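Local coordinates for protein pseudopodium-enriched atypical kinase 1 (Homo sapiens, PDB 6BHC) that is a pseudokinase with a protein kinase fold that dimerises and probably serves as a signalling scaffold rather than as a working tyrosine kinase, at residues C202-E207 and K276-Q281; T282-Y287 and C331-N336. The protein carries 1 engineered substitution. One frame throughout, in Å; residues are numbered along the deposited sequence.

Contact 1: residues C202-E207 and K276-Q281; sequences CDLRLE and KCDEFQ
The carboxamide of Gln281 pairs with two backbone positions of the loop 202-207 at once, its oxygen and nitrogen serving residues two apart. OE1 accepts from Leu204 N at 2.9 Å, a nearly straight bond whose donor stands above the carbonyl plane, 38° out of it. NE2 makes a weak bond, 3.3 Å long, to Cys202 O and also reaches Arg263 O, so both halves of the amide are engaged, which probably restricts its rotation. The chain is extended beyond CG, which lets the amide project from the helix to the loop. One turn earlier, Asp278 OD1 takes Cys202 N on its syn lone pair at 3.0 Å, with an N-H...O angle of 175°, while OD2 receives the amide of His201. Two successive backbone N-H groups therefore end on one carboxylate, the arrangement known from protein kinases, in which an aspartate at the start of helix F holds the HRD part of the catalytic loop. Here the loop reads His201-Cys202-Asp203, with cysteine in the place of the usual arginine. Cys202 SG meets Cys277 SG at 4.1 Å, an apolar contact and not a disulfide. Alongside these polar bonds, the buried Leu204 crosses the side chain of Asp278 at about a right angle, its CD1 3.9 Å from Asp278 CB. Leu191 of helix 173-194 touches both Leu204 and Asp278. Within the loop, Arg205 holds Asp203 side-on, NE to OD1 at 2.8 Å and NH2 to OD2.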
ATOM      1  N   CYS A 202      31.552   7.970  23.426  1.00 27.57           N
ATOM      2  CA  CYS A 202      32.921   7.767  23.904  1.00 37.18           C
ATOM      3  C   CYS A 202      33.214   6.342  24.357  1.00 34.79           C
ATOM      4  O   CYS A 202      34.308   6.083  24.876  1.00 43.69           O
ATOM      5  CB  CYS A 202      33.279   8.730  25.042  1.00 42.22           C
ATOM      6  SG  CYS A 202      33.207  10.470  24.592  1.00 56.76           S
ATOM      7  N   ASP A 203      32.287   5.408  24.180  1.00 29.12           N
ATOM      8  CA  ASP A 203      32.528   4.021  24.565  1.00 29.49           C
ATOM      9  C   ASP A 203      31.768   3.094  23.619  1.00 30.88           C
ATOM     10  O   ASP A 203      31.049   2.186  24.039  1.00 27.95           O
ATOM     11  CB  ASP A 203      32.138   3.784  26.023  1.00 43.21           C
ATOM     12  CG  ASP A 203      32.687   2.477  26.568  1.00 51.19           C
ATOM     13  OD1 ASP A 203      33.768   2.050  26.108  1.00 42.87           O
ATOM     14  OD2 ASP A 203      32.040   1.880  27.452  1.00 51.78           O
ATOM     15  N   LEU A 204      31.925   3.318  22.318  1.00 32.32           N
ATOM     16  CA  LEU A 204      31.245   2.518  21.305  1.00 27.63           C
ATOM     17  C   LEU A 204      31.986   1.196  21.153  1.00 32.87           C
ATOM     18  O   LEU A 204      33.004   1.112  20.463  1.00 34.19           O
ATOM     19  CB  LEU A 204      31.172   3.275  19.986  1.00 30.21           C
ATOM     20  CG  LEU A 204      30.258   4.502  19.983  1.00 32.21           C
ATOM     21  CD1 LEU A 204      30.322   5.225  18.646  1.00 33.13           C
ATOM     22  CD2 LEU A 204      28.827   4.098  20.310  1.00 31.41           C
ATOM     23  N   ARG A 205      31.478   0.158  21.811  1.00 31.42           N
ATOM     24  CA  ARG A 205      32.019  -1.189  21.706  1.00 24.15           C
ATOM     25  C   ARG A 205      30.888  -2.150  21.372  1.00 29.06           C
ATOM     26  O   ARG A 205      29.721  -1.886  21.673  1.00 36.37           O
ATOM     27  CB  ARG A 205      32.732  -1.608  23.002  1.00 24.98           C
ATOM     28  CG  ARG A 205      34.042  -0.862  23.234  1.00 35.02           C
ATOM     29  CD  ARG A 205      34.721  -1.249  24.543  1.00 44.11           C
ATOM     30  NE  ARG A 205      34.031  -0.707  25.711  1.00 53.72           N
ATOM     31  CZ  ARG A 205      33.365  -1.441  26.596  1.00 58.61           C
ATOM     32  NH1 ARG A 205      33.303  -2.758  26.456  1.00 59.03           N
ATOM     33  NH2 ARG A 205      32.767  -0.860  27.626  1.00 59.69           N
ATOM     34  N   LEU A 206      31.245  -3.268  20.735  1.00 30.85           N
ATOM     35  CA  LEU A 206      30.226  -4.181  20.222  1.00 26.83           C
ATOM     36  C   LEU A 206      29.370  -4.763  21.339  1.00 26.23           C
ATOM     37  O   LEU A 206      28.198  -5.086  21.115  1.00 29.43           O
ATOM     38  CB  LEU A 206      30.880  -5.297  19.408  1.00 26.35           C
ATOM     39  CG  LEU A 206      31.542  -4.872  18.093  1.00 31.03           C
ATOM     40  CD1 LEU A 206      32.104  -6.075  17.349  1.00 31.10           C
ATOM     41  CD2 LEU A 206      30.560  -4.109  17.217  1.00 28.28           C
ATOM     42  N   GLU A 207      29.924  -4.898  22.544  1.00 25.83           N
ATOM     43  CA  GLU A 207      29.152  -5.385  23.680  1.00 32.56           C
ATOM     44  C   GLU A 207      28.228  -4.324  24.267  1.00 34.76           C
ATOM     45  O   GLU A 207      27.422  -4.648  25.147  1.00 34.14           O
ATOM     46  CB  GLU A 207      30.090  -5.920  24.770  1.00 31.62           C
ATOM     47  CG  GLU A 207      31.180  -4.951  25.214  1.00 40.20           C
ATOM     48  CD  GLU A 207      32.429  -5.014  24.346  1.00 59.95           C
ATOM     49  OE1 GLU A 207      32.357  -5.557  23.223  1.00 56.23           O
ATOM     50  OE2 GLU A 207      33.487  -4.522  24.792  1.00 69.04           O
ATOM     51  N   LYS A 276      34.983  14.563  17.177  1.00 41.63           N
ATOM     52  CA  LYS A 276      34.919  13.492  16.192  1.00 34.28           C
ATOM     53  C   LYS A 276      35.239  12.141  16.824  1.00 28.39           C
ATOM     54  O   LYS A 276      35.708  11.224  16.146  1.00 30.69           O
ATOM     55  CB  LYS A 276      35.866  13.777  15.027  1.00 42.94           C
ATOM     56  CG  LYS A 276      35.554  15.048  14.252  1.00 44.01           C
ATOM     57  CD  LYS A 276      34.381  14.850  13.308  1.00 42.07           C
ATOM     58  CE  LYS A 276      34.165  16.078  12.437  1.00 54.05           C
ATOM     59  NZ  LYS A 276      35.358  16.388  11.598  1.00 52.38           N
ATOM     60  N   CYS A 277      34.983  12.008  18.127  1.00 29.98           N
ATOM     61  CA  CYS A 277      35.351  10.788  18.842  1.00 31.61           C
ATOM     62  C   CYS A 277      34.498   9.602  18.407  1.00 29.56           C
ATOM     63  O   CYS A 277      35.019   8.508  18.163  1.00 39.34           O
ATOM     64  CB  CYS A 277      35.232  11.011  20.350  1.00 50.76           C
ATOM     65  SG  CYS A 277      35.584   9.542  21.343  1.00 69.07           S
ATOM     66  N   ASP A 278      33.179   9.796  18.309  1.00 27.54           N
ATOM     67  CA  ASP A 278      32.303   8.681  17.957  1.00 24.74           C
ATOM     68  C   ASP A 278      32.519   8.220  16.521  1.00 25.57           C
ATOM     69  O   ASP A 278      32.389   7.025  16.230  1.00 24.31           O
ATOM     70  CB  ASP A 278      30.839   9.062  18.179  1.00 32.97           C
ATOM     71  CG  ASP A 278      30.484   9.177  19.651  1.00 40.23           C
ATOM     72  OD1 ASP A 278      31.240   8.644  20.491  1.00 40.82           O
ATOM     73  OD2 ASP A 278      29.443   9.791  19.965  1.00 41.33           O
ATOM     74  N   GLU A 279      32.848   9.145  15.614  1.00 23.22           N
ATOM     75  CA  GLU A 279      33.150   8.750  14.242  1.00 21.95           C
ATOM     76  C   GLU A 279      34.388   7.861  14.184  1.00 24.20           C
ATOM     77  O   GLU A 279      34.414   6.863  13.454  1.00 26.23           O
ATOM     78  CB  GLU A 279      33.336   9.991  13.366  1.00 28.13           C
ATOM     79  CG  GLU A 279      32.044  10.736  13.032  1.00 32.21           C
ATOM     80  CD  GLU A 279      31.555  11.628  14.161  1.00 45.26           C
ATOM     81  OE1 GLU A 279      32.198  11.651  15.231  1.00 50.27           O
ATOM     82  OE2 GLU A 279      30.527  12.313  13.974  1.00 55.05           O
ATOM     83  N   PHE A 280      35.420   8.204  14.958  1.00 27.38           N
ATOM     84  CA  PHE A 280      36.643   7.407  14.959  1.00 31.22           C
ATOM     85  C   PHE A 280      36.396   6.011  15.519  1.00 29.41           C
ATOM     86  O   PHE A 280      36.928   5.025  14.996  1.00 32.74           O
ATOM     87  CB  PHE A 280      37.733   8.123  15.756  1.00 25.07           C
ATOM     88  CG  PHE A 280      39.038   7.380  15.807  1.00 25.60           C
ATOM     89  CD1 PHE A 280      39.969   7.520  14.790  1.00 25.79           C
ATOM     90  CD2 PHE A 280      39.336   6.549  16.874  1.00 26.94           C
ATOM     91  CE1 PHE A 280      41.170   6.841  14.834  1.00 26.55           C
ATOM     92  CE2 PHE A 280      40.537   5.867  16.925  1.00 39.53           C
ATOM     93  CZ  PHE A 280      41.455   6.014  15.905  1.00 42.72           C
ATOM     94  N   GLN A 281      35.593   5.904  16.582  1.00 22.77           N
ATOM     95  CA  GLN A 281      35.319   4.591  17.160  1.00 23.86           C
ATOM     96  C   GLN A 281      34.439   3.746  16.248  1.00 30.35           C
ATOM     97  O   GLN A 281      34.531   2.513  16.271  1.00 34.42           O
ATOM     98  CB  GLN A 281      34.676   4.746  18.538  1.00 23.56           C
ATOM     99  CG  GLN A 281      35.626   5.281  19.599  1.00 25.51           C
ATOM    100  CD  GLN A 281      35.008   5.316  20.986  1.00 36.53           C
ATOM    101  OE1 GLN A 281      33.791   5.224  21.144  1.00 39.31           O
ATOM    102  NE2 GLN A 281      35.852   5.449  22.003  1.00 35.47           N
TER

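Contact 2: residues T282-Y287 and C331-N336; sequences TGILIY and CLLNPN
Tyr287 OH is held by two groups, Pro313 O and Gln326 NE2, and this fixes the far end of a ring whose CE1 rests against Leu333 CD1. The contact joins two helices of the kinase C-lobe: 282-287 belongs to the central helix F (277-289), and 331-336 covers the end of helix 322-332, helix H in kinase nomenclature, with the turn that follows. The packing across it is apolar, and no hydrogen bond links the segments. Its centre is Gly283, whose CA lies 5.0 Å from the CA of Leu332. With no side chain there, Leu332 CB comes to 3.8 Å from Gly283 CA, and a beta carbon on the glycine would clash with Leu333 CG. The two leucines then spread over different parts of helix F. Leu332 CD1 meets Gly283 N, Thr282 CG2 and, at 4.0 Å, the CD1 of Ile286; the side chains of Ile286 and Leu332 cross at about a right angle. Leu333, the first residue to leave helical geometry, has CG anti to its carbonyl carbon (chi1 -66°), a position against the CA and C of Gly283. Its CD2 meets Ile284 CG1 at 4.0 Å, and its CD1 approaches the Tyr287 ring obliquely. An alanine at Leu333 would probably open a gap between Ile284, Tyr287 and the Gly283 backbone, leaving the tyrosine ring without its methyl neighbour. Phe296 also touches Leu333 and Ile284. Past this core the chain turns away, and Asn334 OD1 accepts from Asn336 N at 2.9 Å in an Asx turn.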
ATOM      1  N   THR A 282      33.591   4.385  15.438  1.00 28.48           N
ATOM      2  CA  THR A 282      32.791   3.643  14.469  1.00 20.97           C
ATOM      3  C   THR A 282      33.668   2.999  13.402  1.00 21.87           C
ATOM      4  O   THR A 282      33.351   1.907  12.914  1.00 24.99           O
ATOM      5  CB  THR A 282      31.754   4.569  13.831  1.00 22.75           C
ATOM      6  OG1 THR A 282      30.910   5.115  14.853  1.00 28.74           O
ATOM      7  CG2 THR A 282      30.892   3.812  12.832  1.00 17.15           C
ATOM      8  N   GLY A 283      34.777   3.647  13.037  1.00 19.98           N
ATOM      9  CA  GLY A 283      35.690   3.050  12.078  1.00 18.25           C
ATOM     10  C   GLY A 283      36.350   1.790  12.599  1.00 21.49           C
ATOM     11  O   GLY A 283      36.602   0.854  11.835  1.00 23.34           O
ATOM     12  N   ILE A 284      36.641   1.747  13.900  1.00 19.57           N
ATOM     13  CA  ILE A 284      37.172   0.529  14.504  1.00 20.17           C
ATOM     14  C   ILE A 284      36.123  -0.575  14.490  1.00 27.13           C
ATOM     15  O   ILE A 284      36.440  -1.749  14.265  1.00 40.35           O
ATOM     16  CB  ILE A 284      37.670   0.821  15.932  1.00 26.80           C
ATOM     17  CG1 ILE A 284      38.851   1.792  15.899  1.00 22.84           C
ATOM     18  CG2 ILE A 284      38.052  -0.468  16.649  1.00 26.07           C
ATOM     19  CD1 ILE A 284      39.424   2.099  17.261  1.00 29.65           C
ATOM     20  N   LEU A 285      34.857  -0.216  14.721  1.00 27.92           N
ATOM     21  CA  LEU A 285      33.797  -1.219  14.751  1.00 25.84           C
ATOM     22  C   LEU A 285      33.623  -1.902  13.402  1.00 31.37           C
ATOM     23  O   LEU A 285      33.234  -3.073  13.349  1.00 32.90           O
ATOM     24  CB  LEU A 285      32.479  -0.582  15.190  1.00 22.54           C
ATOM     25  CG  LEU A 285      32.427  -0.012  16.606  1.00 26.51           C
ATOM     26  CD1 LEU A 285      31.028   0.498  16.911  1.00 22.13           C
ATOM     27  CD2 LEU A 285      32.858  -1.054  17.624  1.00 29.90           C
ATOM     28  N   ILE A 286      33.900  -1.190  12.306  1.00 23.59           N
ATOM     29  CA  ILE A 286      33.762  -1.788  10.981  1.00 20.10           C
ATOM     30  C   ILE A 286      34.705  -2.972  10.830  1.00 22.25           C
ATOM     31  O   ILE A 286      34.320  -4.032  10.322  1.00 31.65           O
ATOM     32  CB  ILE A 286      34.002  -0.731   9.887  1.00 20.59           C
ATOM     33  CG1 ILE A 286      32.895   0.323   9.913  1.00 16.48           C
ATOM     34  CG2 ILE A 286      34.089  -1.391   8.518  1.00 17.79           C
ATOM     35  CD1 ILE A 286      33.023   1.363   8.825  1.00 20.60           C
ATOM     36  N   TYR A 287      35.952  -2.814  11.274  1.00 18.77           N
ATOM     37  CA  TYR A 287      36.898  -3.923  11.232  1.00 19.06           C
ATOM     38  C   TYR A 287      36.437  -5.078  12.113  1.00 22.34           C
ATOM     39  O   TYR A 287      36.496  -6.243  11.702  1.00 24.64           O
ATOM     40  CB  TYR A 287      38.283  -3.442  11.663  1.00 19.49           C
ATOM     41  CG  TYR A 287      39.072  -2.740  10.579  1.00 26.95           C
ATOM     42  CD1 TYR A 287      38.828  -1.407  10.261  1.00 25.74           C
ATOM     43  CD2 TYR A 287      40.072  -3.407   9.884  1.00 27.61           C
ATOM     44  CE1 TYR A 287      39.556  -0.764   9.274  1.00 24.48           C
ATOM     45  CE2 TYR A 287      40.803  -2.773   8.898  1.00 28.33           C
ATOM     46  CZ  TYR A 287      40.542  -1.454   8.597  1.00 28.47           C
ATOM     47  OH  TYR A 287      41.274  -0.830   7.614  1.00 31.73           O
ATOM     48  N   CYS A 331      37.932   6.691   5.969  1.00 20.35           N
ATOM     49  CA  CYS A 331      37.493   8.064   6.195  1.00 28.72           C
ATOM     50  C   CYS A 331      37.194   8.314   7.667  1.00 31.07           C
ATOM     51  O   CYS A 331      37.505   9.388   8.195  1.00 29.42           O
ATOM     52  CB  CYS A 331      36.263   8.370   5.342  1.00 33.19           C
ATOM     53  SG  CYS A 331      36.563   8.353   3.560  1.00 37.51           S
ATOM     54  N   LEU A 332      36.586   7.336   8.344  1.00 21.75           N
ATOM     55  CA  LEU A 332      36.300   7.475   9.764  1.00 29.69           C
ATOM     56  C   LEU A 332      37.560   7.412  10.618  1.00 26.74           C
ATOM     57  O   LEU A 332      37.568   7.954  11.728  1.00 24.44           O
ATOM     58  CB  LEU A 332      35.317   6.391  10.212  1.00 23.08           C
ATOM     59  CG  LEU A 332      33.891   6.475   9.661  1.00 23.60           C
ATOM     60  CD1 LEU A 332      33.114   5.207   9.989  1.00 17.15           C
ATOM     61  CD2 LEU A 332      33.174   7.699  10.209  1.00 19.02           C
ATOM     62  N   LEU A 333      38.619   6.765  10.131  1.00 24.00           N
ATOM     63  CA  LEU A 333      39.859   6.622  10.879  1.00 25.29           C
ATOM     64  C   LEU A 333      40.914   7.636  10.460  1.00 26.68           C
ATOM     65  O   LEU A 333      42.098   7.447  10.757  1.00 37.92           O
ATOM     66  CB  LEU A 333      40.406   5.202  10.730  1.00 34.22           C
ATOM     67  CG  LEU A 333      39.553   4.102  11.362  1.00 33.69           C
ATOM     68  CD1 LEU A 333      40.180   2.740  11.121  1.00 31.73           C
ATOM     69  CD2 LEU A 333      39.369   4.360  12.850  1.00 24.79           C
ATOM     70  N   ASN A 334      40.515   8.698   9.775  1.00 38.97           N
ATOM     71  CA  ASN A 334      41.446   9.750   9.400  1.00 28.07           C
ATOM     72  C   ASN A 334      42.037  10.375  10.660  1.00 40.58           C
ATOM     73  O   ASN A 334      41.280  10.851  11.518  1.00 33.67           O
ATOM     74  CB  ASN A 334      40.738  10.810   8.558  1.00 27.77           C
ATOM     75  CG  ASN A 334      41.703  11.785   7.906  1.00 31.22           C
ATOM     76  OD1 ASN A 334      42.630  12.288   8.543  1.00 33.15           O
ATOM     77  ND2 ASN A 334      41.488  12.057   6.625  1.00 35.19           N
ATOM     78  N   PRO A 335      43.365  10.394  10.814  1.00 38.30           N
ATOM     79  CA  PRO A 335      43.948  10.946  12.048  1.00 35.75           C
ATOM     80  C   PRO A 335      43.712  12.435  12.225  1.00 40.23           C
ATOM     81  O   PRO A 335      43.895  12.942  13.339  1.00 40.61           O
ATOM     82  CB  PRO A 335      45.443  10.632  11.902  1.00 38.04           C
ATOM     83  CG  PRO A 335      45.660  10.493  10.431  1.00 33.98           C
ATOM     84  CD  PRO A 335      44.393   9.907   9.879  1.00 32.01           C
ATOM     85  N   ASN A 336      43.313  13.153  11.174  1.00 40.77           N
ATOM     86  CA  ASN A 336      43.030  14.575  11.284  1.00 47.07           C
ATOM     87  C   ASN A 336      41.541  14.777  11.505  1.00 38.85           C
ATOM     88  O   ASN A 336      40.744  14.431  10.619  1.00 29.55           O
ATOM     89  CB  ASN A 336      43.481  15.313  10.029  1.00 56.32           C
ATOM     90  CG  ASN A 336      43.262  16.810  10.124  1.00 67.06           C
ATOM     91  OD1 ASN A 336      43.142  17.365  11.215  1.00 68.66           O
ATOM     92  ND2 ASN A 336      43.208  17.473   8.975  1.00 77.81           N
TER

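How the contacts relate
Contacts 1 and 2 follow one another along helix 277-289, their centres about 9 Å apart. The first turn of this helix holds, through polar bonds, the segment that corresponds to the catalytic loop of active kinases; the next turns take helix 322-332 by apolar packing. The two also meet directly. Phe280 O lies 3.3 Å from Leu333 CD2, and Glu279 O is 3.4 Å from Leu332 CB, so the leucines of contact 2 rest on backbone carbonyls of contact 1. From the loop, Leu204 O reaches Leu285 CD2 at 3.6 Å. Helix F thus lies between the catalytic-loop segment and helix 322-332, as in kinases generally.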